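Local structure of hydrolase, isochorismatase family (Pseudomonas putida, 4L07) at the interface of chains A and B and the interface of chains A and C. The protein hydrolyses the amide bond of maleamate, releasing maleate and ammonia, as an amidase of the isochorismatase family. Sequence-based numbering; all coordinates share one arbitrary frame. Chains: chain A/B/C, Hydrolase, isochorismatase family.

The three contacts are patches of two different two-fold interfaces in a deposited assembly of four copies. Contacts 1 and 3 both join chains A and B; their C-alpha centres lie about 9 Å apart, and they share B:Trp82 and B:Glu84 of the short helix 82-85, which presents residues to chain A in both. Contact 2 joins A to C, its C-alpha centre about 11 Å from that of contact 1 and about 19 Å from that of contact 3. Contacts 1 and 2 share A:Gly161 and A:Phe162, so the turn between helix 146-159 and strand 163-167 touches both neighbours. This suggests that the two interfaces support one another in a tetramer.

Contact 1: the interface of chains A and B. Residues chain A 16-17, 158, 161-163; chain B 81-82, 84.
B:Pro81 forms the tightly packed part of this A-B patch, pressing the corner of its ring against the backbone of chain A, with B:Pro81 CG 3.4 Å from A:Gly161 C. Its CD lies over A:Gly161 CA, where a glycine offers no side chain to hold the ring away. Beside it, A:Val158 turns CG1 anti to its backbone N (chi1 -154°) and sets this methyl 3.6 Å from B:Trp82 CA, at the start of helix 82-85. The looser side is wetted: water 1 joins the carbonyl A:Val158 O and the amide B:Trp82 N, 2.9 Å from each. At the other end the contact is polar. B:Glu84 reaches out as an extended chain, CG anti to the backbone N, and offers its carboxylate to two donors. The amide A:Ser17 N gives a nearly straight bond to OE2 of B:Glu84 (2.7 Å, 169° at H), arriving from above the carboxylate plane. A:Lys163, bent at chi4 (-78°), comes in roughly perpendicular to the glutamate; its NZ makes a salt bridge to B:Glu84 OE1 (2.9 Å), with B:Glu84 OE2 only slightly farther (3.2 Å). The same NZ donates to the carbonyl A:Ser17 O (2.7 Å) along a lone pair, which ties the ammonium to the loop that binds the carboxylate. In the fold, the patch joins the end of helix 146-159, the start of strand 163-167 and the loop at A:Val16-A:Ser17 to helix 82-85 of chain B.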
loop_
_atom_site.group_PDB
_atom_site.type_symbol
_atom_site.label_atom_id
_atom_site.label_comp_id
_atom_site.label_asym_id
_atom_site.label_seq_id
_atom_site.Cartn_x
_atom_site.Cartn_y
_atom_site.Cartn_z
ATOM N N VAL A 16 -6.652 -10.024 -23.027
ATOM C CA VAL A 16 -5.539 -9.127 -22.706
ATOM C C VAL A 16 -4.506 -9.103 -23.829
ATOM O O VAL A 16 -4.083 -10.150 -24.337
ATOM C CB VAL A 16 -4.941 -9.293 -21.266
ATOM C CG1 VAL A 16 -5.636 -10.374 -20.449
ATOM C CG2 VAL A 16 -3.418 -9.437 -21.264
ATOM N N SER A 17 -4.144 -7.895 -24.240
ATOM C CA SER A 17 -3.081 -7.714 -25.208
ATOM C C SER A 17 -1.777 -7.834 -24.444
ATOM O O SER A 17 -1.411 -6.939 -23.685
ATOM C CB SER A 17 -3.193 -6.356 -25.893
ATOM O OG SER A 17 -2.140 -6.181 -26.819
ATOM N N VAL A 158 -3.493 -6.916 -11.414
ATOM C CA VAL A 158 -4.132 -6.027 -12.402
ATOM C C VAL A 158 -4.348 -4.637 -11.805
ATOM O O VAL A 158 -4.115 -3.623 -12.472
ATOM C CB VAL A 158 -5.453 -6.579 -12.966
ATOM C CG1 VAL A 158 -5.712 -6.004 -14.356
ATOM C CG2 VAL A 158 -5.400 -8.091 -13.057
ATOM N N GLY A 161 -1.270 -2.371 -11.985
ATOM C CA GLY A 161 -0.808 -1.924 -13.291
ATOM C C GLY A 161 -0.168 -2.978 -14.183
ATOM O O GLY A 161 0.469 -2.632 -15.178
ATOM N N PHE A 162 -0.357 -4.255 -13.857
ATOM C CA PHE A 162 0.196 -5.345 -14.675
ATOM C C PHE A 162 -0.895 -6.158 -15.352
ATOM O O PHE A 162 -1.940 -6.416 -14.765
ATOM C CB PHE A 162 1.094 -6.266 -13.840
ATOM C CG PHE A 162 2.120 -5.521 -13.038
ATOM C CD1 PHE A 162 3.282 -5.058 -13.639
ATOM C CD2 PHE A 162 1.910 -5.261 -11.686
ATOM C CE1 PHE A 162 4.227 -4.353 -12.906
ATOM C CE2 PHE A 162 2.846 -4.550 -10.949
ATOM C CZ PHE A 162 4.005 -4.093 -11.563
ATOM N N LYS A 163 -0.641 -6.549 -16.597
ATOM C CA LYS A 163 -1.517 -7.474 -17.311
ATOM C C LYS A 163 -1.312 -8.864 -16.727
ATOM O O LYS A 163 -0.194 -9.216 -16.325
ATOM C CB LYS A 163 -1.205 -7.448 -18.802
ATOM C CG LYS A 163 -1.596 -6.131 -19.460
ATOM C CD LYS A 163 -0.740 -5.827 -20.673
ATOM C CE LYS A 163 -1.237 -4.582 -21.397
ATOM N NZ LYS A 163 -2.443 -4.871 -22.226
ATOM N N PRO B 81 -4.645 -1.352 -16.676
ATOM C CA PRO B 81 -4.984 -2.602 -17.374
ATOM C C PRO B 81 -6.289 -3.261 -16.910
ATOM O O PRO B 81 -6.832 -4.108 -17.632
ATOM C CB PRO B 81 -3.788 -3.512 -17.080
ATOM C CG PRO B 81 -3.185 -2.963 -15.840
ATOM C CD PRO B 81 -3.387 -1.473 -15.921
ATOM N N TRP B 82 -6.797 -2.900 -15.730
ATOM C CA TRP B 82 -8.099 -3.432 -15.324
ATOM C C TRP B 82 -9.154 -3.057 -16.329
ATOM O O TRP B 82 -10.060 -3.838 -16.606
ATOM C CB TRP B 82 -8.502 -2.999 -13.913
ATOM C CG TRP B 82 -9.774 -3.666 -13.437
ATOM C CD1 TRP B 82 -10.072 -5.033 -13.430
ATOM C CD2 TRP B 82 -10.964 -3.017 -12.884
ATOM N NE1 TRP B 82 -11.325 -5.259 -12.923
ATOM C CE2 TRP B 82 -11.918 -4.093 -12.581
ATOM C CE3 TRP B 82 -11.326 -1.698 -12.619
ATOM C CZ2 TRP B 82 -13.169 -3.835 -12.038
ATOM C CZ3 TRP B 82 -12.595 -1.451 -12.075
ATOM C CH2 TRP B 82 -13.491 -2.495 -11.791
ATOM N N GLU B 84 -8.836 -2.741 -19.517
ATOM C CA GLU B 84 -8.753 -3.570 -20.719
ATOM C C GLU B 84 -9.672 -4.780 -20.577
ATOM O O GLU B 84 -10.438 -5.096 -21.490
ATOM C CB GLU B 84 -7.308 -4.014 -20.972
ATOM C CG GLU B 84 -7.136 -4.943 -22.170
ATOM C CD GLU B 84 -5.718 -5.446 -22.321
ATOM O OE1 GLU B 84 -5.061 -5.723 -21.295
ATOM O OE2 GLU B 84 -5.259 -5.572 -23.475
HETATM O O HOH W 1 -5.591 -1.431 -13.544
#

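Contact 2: the interface of chains A and C. Residues chain A 128, 132, 136, 160-162; chain C 128-129, 132-133, 135, 160, 162.
Two copies of helix 127-133 and of the turn after helix 146-159 meet across a two-fold axis in this A-C patch, touching through small side chains and water. The side chain of C:Ser129 runs along the A:Ser160 backbone: CB stands 4.0 Å from the carbonyl carbon A:Ser160 C, and OG, anti to its own carbonyl carbon (chi1 -61°), comes 3.5 Å from A:Ser160 CA, a packing contact. Next to it C:Ala132 points its methyl CB at the carbonyl A:Ser160 O, 3.3 Å away, and meets A:Phe162 CZ more loosely at 4.2 Å. That phenylalanine approaches with the tip of its ring, while the carbonyl A:Thr136 O of its own chain lies in plane at the ring edge. The symmetry repeats the motif, with A:Ala132 CB against C:Ser160 O and C:Phe162 CZ. Polar groups of the two chains do not bond directly. Instead, A:Ser128 OG and C:Ser128 OG, each anti to its backbone N (chi1 -173°), share two waters. Water 2 lies 2.9 Å from A:Ser128 OG. The carbonyl A:Ser160 O is 2.7 Å from water 2; water 3 makes the matching link to C:Ser160 O (2.7 Å). The waters thus satisfy carbonyls that the alanine methyls partly cover. By pairing like helices and turns through close, small-residue packing, the site joins chains A and C and may help to hold the tetramer together.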
loop_
_atom_site.group_PDB
_atom_site.type_symbol
_atom_site.label_atom_id
_atom_site.label_comp_id
_atom_site.label_asym_id
_atom_site.label_seq_id
_atom_site.Cartn_x
_atom_site.Cartn_y
_atom_site.Cartn_z
ATOM N N SER A 128 5.303 -5.554 -5.632
ATOM C CA SER A 128 5.072 -4.522 -6.649
ATOM C C SER A 128 6.363 -3.806 -7.049
ATOM O O SER A 128 6.584 -3.511 -8.230
ATOM C CB SER A 128 4.039 -3.493 -6.187
ATOM O OG SER A 128 3.735 -2.623 -7.265
ATOM N N ALA A 132 7.932 -3.542 -10.762
ATOM C CA ALA A 132 8.134 -2.219 -11.337
ATOM C C ALA A 132 9.615 -1.985 -11.624
ATOM O O ALA A 132 9.976 -1.447 -12.677
ATOM C CB ALA A 132 7.575 -1.137 -10.421
ATOM N N THR A 136 8.510 -4.925 -15.521
ATOM C CA THR A 136 7.577 -5.993 -15.875
ATOM C C THR A 136 6.272 -5.363 -16.355
ATOM O O THR A 136 5.831 -4.363 -15.788
ATOM C CB THR A 136 7.305 -6.899 -14.654
ATOM O OG1 THR A 136 8.523 -7.538 -14.258
ATOM C CG2 THR A 136 6.270 -7.969 -14.965
ATOM N N SER A 160 -2.490 -3.236 -9.687
ATOM C CA SER A 160 -1.167 -2.624 -9.550
ATOM C C SER A 160 -0.582 -2.109 -10.874
ATOM O O SER A 160 0.471 -1.477 -10.883
ATOM C CB SER A 160 -0.204 -3.608 -8.878
ATOM O OG SER A 160 -0.665 -3.947 -7.574
ATOM N N GLY A 161 -1.270 -2.371 -11.985
ATOM C CA GLY A 161 -0.808 -1.924 -13.291
ATOM C C GLY A 161 -0.168 -2.978 -14.183
ATOM O O GLY A 161 0.469 -2.632 -15.178
ATOM N N PHE A 162 -0.357 -4.255 -13.857
ATOM C CA PHE A 162 0.196 -5.345 -14.675
ATOM C C PHE A 162 -0.895 -6.158 -15.352
ATOM O O PHE A 162 -1.940 -6.416 -14.765
ATOM C CB PHE A 162 1.094 -6.266 -13.840
ATOM C CG PHE A 162 2.120 -5.521 -13.038
ATOM C CD1 PHE A 162 3.282 -5.058 -13.639
ATOM C CD2 PHE A 162 1.910 -5.261 -11.686
ATOM C CE1 PHE A 162 4.227 -4.353 -12.906
ATOM C CE2 PHE A 162 2.846 -4.550 -10.949
ATOM C CZ PHE A 162 4.005 -4.093 -11.563
ATOM N N SER C 128 1.056 4.779 -8.169
ATOM C CA SER C 128 1.932 3.669 -8.555
ATOM C C SER C 128 1.366 2.864 -9.726
ATOM O O SER C 128 2.104 2.452 -10.628
ATOM C CB SER C 128 2.211 2.731 -7.378
ATOM O OG SER C 128 3.189 1.779 -7.764
ATOM N N SER C 129 0.056 2.638 -9.695
ATOM C CA SER C 129 -0.622 1.887 -10.747
ATOM C C SER C 129 -0.589 2.597 -12.093
ATOM O O SER C 129 -0.470 1.946 -13.129
ATOM C CB SER C 129 -2.061 1.580 -10.340
ATOM O OG SER C 129 -2.057 0.788 -9.170
ATOM N N ALA C 132 3.149 2.191 -13.288
ATOM C CA ALA C 132 3.396 0.814 -13.690
ATOM C C ALA C 132 2.641 0.492 -14.976
ATOM O O ALA C 132 3.181 -0.156 -15.880
ATOM C CB ALA C 132 3.020 -0.154 -12.575
ATOM N N GLY C 133 1.395 0.964 -15.060
ATOM C CA GLY C 133 0.547 0.732 -16.231
ATOM C C GLY C 133 1.016 1.402 -17.513
ATOM O O GLY C 133 0.629 0.992 -18.606
ATOM N N ASN C 135 4.288 1.671 -18.060
ATOM C CA ASN C 135 5.662 1.148 -18.131
ATOM C C ASN C 135 6.719 2.226 -17.885
ATOM O O ASN C 135 7.751 2.268 -18.556
ATOM C CB ASN C 135 5.911 0.446 -19.474
ATOM C CG ASN C 135 5.021 -0.762 -19.670
ATOM O OD1 ASN C 135 4.968 -1.649 -18.817
ATOM N ND2 ASN C 135 4.309 -0.800 -20.792
ATOM N N SER C 160 9.102 2.431 -4.665
ATOM C CA SER C 160 8.112 1.778 -5.523
ATOM C C SER C 160 8.712 1.119 -6.773
ATOM O O SER C 160 8.008 0.444 -7.519
ATOM C CB SER C 160 7.017 2.778 -5.910
ATOM O OG SER C 160 6.343 3.255 -4.749
ATOM N N PHE C 162 10.919 2.968 -9.067
ATOM C CA PHE C 162 11.226 3.953 -10.116
ATOM C C PHE C 162 12.484 4.746 -9.800
ATOM O O PHE C 162 12.730 5.101 -8.653
ATOM C CB PHE C 162 10.048 4.908 -10.342
ATOM C CG PHE C 162 8.740 4.198 -10.534
ATOM C CD1 PHE C 162 8.420 3.633 -11.760
ATOM C CD2 PHE C 162 7.840 4.073 -9.477
ATOM C CE1 PHE C 162 7.219 2.958 -11.938
ATOM C CE2 PHE C 162 6.643 3.394 -9.645
ATOM C CZ PHE C 162 6.334 2.833 -10.879
HETATM O O HOH W 2 2.109 -0.837 -8.809
HETATM O O HOH W 3 5.342 -0.071 -7.363
#

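Contact 3: the interface of chains A and B. Residues chain A 11-14, 186-192; chain B 82, 84-88.
A:Tyr190 and B:Trp82 run alongside each other in the same direction at the apolar centre; A:Tyr190 CD1 comes to 3.9 Å from B:Trp82 CD1 of the indole. A:Lys189 CB covers one face of the tyrosine over its centre, and B:Ser86 CB lies over one indole face, towards the rim. B:Ser86 OG stands in plane at the edge of the A:Phe12 ring and also donates to A:Lys189 O (2.9 Å). From this core B:Lys85, bent at chi2 (-82°), threads into chain A, its CG beside the A:Tyr190 backbone. Its ammonium NZ meets A:Gln187 O (2.6 Å) on a lone pair and forms a salt bridge with A:Asp192 OD1 (2.7 Å), reached nearly along the C-O axis. The carbonyl A:Asn14 O lies alongside the chain end, 2.8 Å from B:Lys85 NZ but at too acute an angle for a good hydrogen bond. An alanine in place of B:Lys85 removes the ammonium from A:Gln187 O and A:Asp192 OD1 and would probably weaken the A-B interface. At the outer rim the amide A:Asn14 ND2 reaches B:Lys85 O (3.0 Å, 160° at H) from above the carbonyl plane. A:Gly11 O also accepts from A:Asn14 ND2, while B:Ser87 OG, wedged between its backbone N and carbonyl carbon (chi1 61°), donates to A:Gly11 O on an in-plane lone pair at 3.1 Å.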
loop_
_atom_site.group_PDB
_atom_site.type_symbol
_atom_site.label_atom_id
_atom_site.label_comp_id
_atom_site.label_asym_id
_atom_site.label_seq_id
_atom_site.Cartn_x
_atom_site.Cartn_y
_atom_site.Cartn_z
ATOM N N GLY A 11 -19.436 -5.315 -20.406
ATOM C CA GLY A 11 -18.094 -5.049 -20.917
ATOM C C GLY A 11 -17.002 -5.922 -20.321
ATOM O O GLY A 11 -15.824 -5.558 -20.362
ATOM N N PHE A 12 -17.385 -7.081 -19.788
ATOM C CA PHE A 12 -16.421 -8.027 -19.210
ATOM C C PHE A 12 -15.899 -9.032 -20.238
ATOM O O PHE A 12 -16.455 -9.166 -21.327
ATOM C CB PHE A 12 -17.056 -8.792 -18.044
ATOM C CG PHE A 12 -17.329 -7.949 -16.825
ATOM C CD1 PHE A 12 -16.286 -7.347 -16.120
ATOM C CD2 PHE A 12 -18.629 -7.794 -16.359
ATOM C CE1 PHE A 12 -16.545 -6.587 -14.981
ATOM C CE2 PHE A 12 -18.895 -7.038 -15.222
ATOM C CZ PHE A 12 -17.850 -6.432 -14.533
ATOM N N GLY A 13 -14.829 -9.736 -19.878
ATOM C CA GLY A 13 -14.351 -10.879 -20.653
ATOM C C GLY A 13 -13.510 -10.574 -21.877
ATOM O O GLY A 13 -13.265 -11.469 -22.683
ATOM N N ASN A 14 -13.072 -9.325 -22.024
ATOM C CA ASN A 14 -12.167 -8.938 -23.118
ATOM C C ASN A 14 -10.801 -9.609 -22.992
ATOM O O ASN A 14 -10.355 -9.883 -21.879
ATOM C CB ASN A 14 -11.968 -7.425 -23.149
ATOM C CG ASN A 14 -13.266 -6.669 -23.301
ATOM O OD1 ASN A 14 -13.819 -6.583 -24.393
ATOM N ND2 ASN A 14 -13.752 -6.106 -22.206
ATOM N N ILE A 186 -12.016 -14.371 -12.674
ATOM C CA ILE A 186 -10.766 -13.893 -13.258
ATOM C C ILE A 186 -10.924 -13.650 -14.766
ATOM O O ILE A 186 -10.657 -12.550 -15.244
ATOM C CB ILE A 186 -9.578 -14.835 -12.948
ATOM C CG1 ILE A 186 -9.239 -14.773 -11.453
ATOM C CG2 ILE A 186 -8.359 -14.462 -13.786
ATOM C CD1 ILE A 186 -8.426 -15.956 -10.950
ATOM N N GLN A 187 -11.397 -14.660 -15.496
ATOM C CA GLN A 187 -11.607 -14.545 -16.947
ATOM C C GLN A 187 -12.514 -13.362 -17.321
ATOM O O GLN A 187 -12.274 -12.671 -18.313
ATOM C CB GLN A 187 -12.157 -15.860 -17.519
ATOM C CG GLN A 187 -12.404 -15.859 -19.031
ATOM C CD GLN A 187 -11.171 -15.518 -19.853
ATOM O OE1 GLN A 187 -10.052 -15.908 -19.520
ATOM N NE2 GLN A 187 -11.379 -14.794 -20.956
ATOM N N GLN A 188 -13.538 -13.122 -16.506
ATOM C CA GLN A 188 -14.461 -12.028 -16.771
ATOM C C GLN A 188 -13.865 -10.658 -16.456
ATOM O O GLN A 188 -14.005 -9.725 -17.252
ATOM C CB GLN A 188 -15.776 -12.227 -16.002
ATOM C CG GLN A 188 -16.610 -13.409 -16.494
ATOM C CD GLN A 188 -16.890 -13.350 -17.990
ATOM O OE1 GLN A 188 -16.788 -14.360 -18.691
ATOM N NE2 GLN A 188 -17.223 -12.168 -18.489
ATOM N N LYS A 189 -13.175 -10.551 -15.319
ATOM C CA LYS A 189 -12.867 -9.233 -14.744
ATOM C C LYS A 189 -11.396 -8.857 -14.612
ATOM O O LYS A 189 -11.068 -7.665 -14.583
ATOM C CB LYS A 189 -13.524 -9.087 -13.366
ATOM C CG LYS A 189 -15.025 -9.333 -13.356
ATOM C CD LYS A 189 -15.629 -8.990 -12.001
ATOM C CE LYS A 189 -17.116 -9.327 -11.961
ATOM N NZ LYS A 189 -17.698 -9.120 -10.605
ATOM N N TYR A 190 -10.514 -9.847 -14.509
ATOM C CA TYR A 190 -9.155 -9.574 -14.013
ATOM C C TYR A 190 -7.994 -10.001 -14.899
ATOM O O TYR A 190 -6.973 -9.323 -14.937
ATOM C CB TYR A 190 -8.971 -10.143 -12.599
ATOM C CG TYR A 190 -10.045 -9.703 -11.628
ATOM C CD1 TYR A 190 -10.266 -8.348 -11.357
ATOM C CD2 TYR A 190 -10.858 -10.643 -11.000
ATOM C CE1 TYR A 190 -11.264 -7.949 -10.473
ATOM C CE2 TYR A 190 -11.853 -10.252 -10.118
ATOM C CZ TYR A 190 -12.051 -8.910 -9.857
ATOM O OH TYR A 190 -13.049 -8.529 -8.982
ATOM N N GLY A 191 -8.126 -11.120 -15.600
ATOM C CA GLY A 191 -7.018 -11.600 -16.421
ATOM C C GLY A 191 -7.479 -12.626 -17.429
ATOM O O GLY A 191 -8.665 -12.928 -17.502
ATOM N N ASP A 192 -6.543 -13.141 -18.223
ATOM C CA ASP A 192 -6.855 -14.224 -19.150
ATOM C C ASP A 192 -6.498 -15.586 -18.567
ATOM O O ASP A 192 -5.334 -15.851 -18.246
ATOM C CB ASP A 192 -6.163 -14.008 -20.505
ATOM C CG ASP A 192 -7.015 -13.197 -21.481
ATOM O OD1 ASP A 192 -8.173 -12.869 -21.142
ATOM O OD2 ASP A 192 -6.528 -12.886 -22.593
ATOM N N TRP B 82 -6.797 -2.900 -15.730
ATOM C CA TRP B 82 -8.099 -3.432 -15.324
ATOM C C TRP B 82 -9.154 -3.057 -16.329
ATOM O O TRP B 82 -10.060 -3.838 -16.606
ATOM C CB TRP B 82 -8.502 -2.999 -13.913
ATOM C CG TRP B 82 -9.774 -3.666 -13.437
ATOM C CD1 TRP B 82 -10.072 -5.033 -13.430
ATOM C CD2 TRP B 82 -10.964 -3.017 -12.884
ATOM N NE1 TRP B 82 -11.325 -5.259 -12.923
ATOM C CE2 TRP B 82 -11.918 -4.093 -12.581
ATOM C CE3 TRP B 82 -11.326 -1.698 -12.619
ATOM C CZ2 TRP B 82 -13.169 -3.835 -12.038
ATOM C CZ3 TRP B 82 -12.595 -1.451 -12.075
ATOM C CH2 TRP B 82 -13.491 -2.495 -11.791
ATOM N N GLU B 84 -8.836 -2.741 -19.517
ATOM C CA GLU B 84 -8.753 -3.570 -20.719
ATOM C C GLU B 84 -9.672 -4.780 -20.577
ATOM O O GLU B 84 -10.438 -5.096 -21.490
ATOM C CB GLU B 84 -7.308 -4.014 -20.972
ATOM C CG GLU B 84 -7.136 -4.943 -22.170
ATOM C CD GLU B 84 -5.718 -5.446 -22.321
ATOM O OE1 GLU B 84 -5.061 -5.723 -21.295
ATOM O OE2 GLU B 84 -5.259 -5.572 -23.475
ATOM N N LYS B 85 -9.598 -5.443 -19.423
ATOM C CA LYS B 85 -10.423 -6.621 -19.137
ATOM C C LYS B 85 -11.886 -6.249 -18.897
ATOM O O LYS B 85 -12.798 -6.859 -19.467
ATOM C CB LYS B 85 -9.889 -7.346 -17.895
ATOM C CG LYS B 85 -9.063 -8.578 -18.193
ATOM C CD LYS B 85 -9.993 -9.754 -18.456
ATOM C CE LYS B 85 -9.351 -10.720 -19.414
ATOM N NZ LYS B 85 -10.303 -11.785 -19.806
ATOM N N SER B 86 -12.095 -5.220 -18.087
ATOM C CA SER B 86 -13.434 -4.830 -17.690
ATOM C C SER B 86 -13.671 -3.455 -18.259
ATOM O O SER B 86 -13.711 -2.462 -17.554
ATOM C CB SER B 86 -13.549 -4.760 -16.166
ATOM O OG SER B 86 -13.296 -5.997 -15.542
ATOM N N SER B 87 -13.869 -3.441 -19.568
ATOM C CA SER B 87 -13.952 -2.201 -20.351
ATOM C C SER B 87 -15.207 -1.379 -20.084
ATOM O O SER B 87 -15.228 -0.170 -20.345
ATOM C CB SER B 87 -13.812 -2.492 -21.856
ATOM O OG SER B 87 -14.849 -3.349 -22.312
ATOM N N GLY B 88 -16.250 -2.035 -19.572
ATOM C CA GLY B 88 -17.490 -1.364 -19.195
ATOM C C GLY B 88 -17.287 -0.318 -18.114
ATOM O O GLY B 88 -18.021 0.669 -18.048
#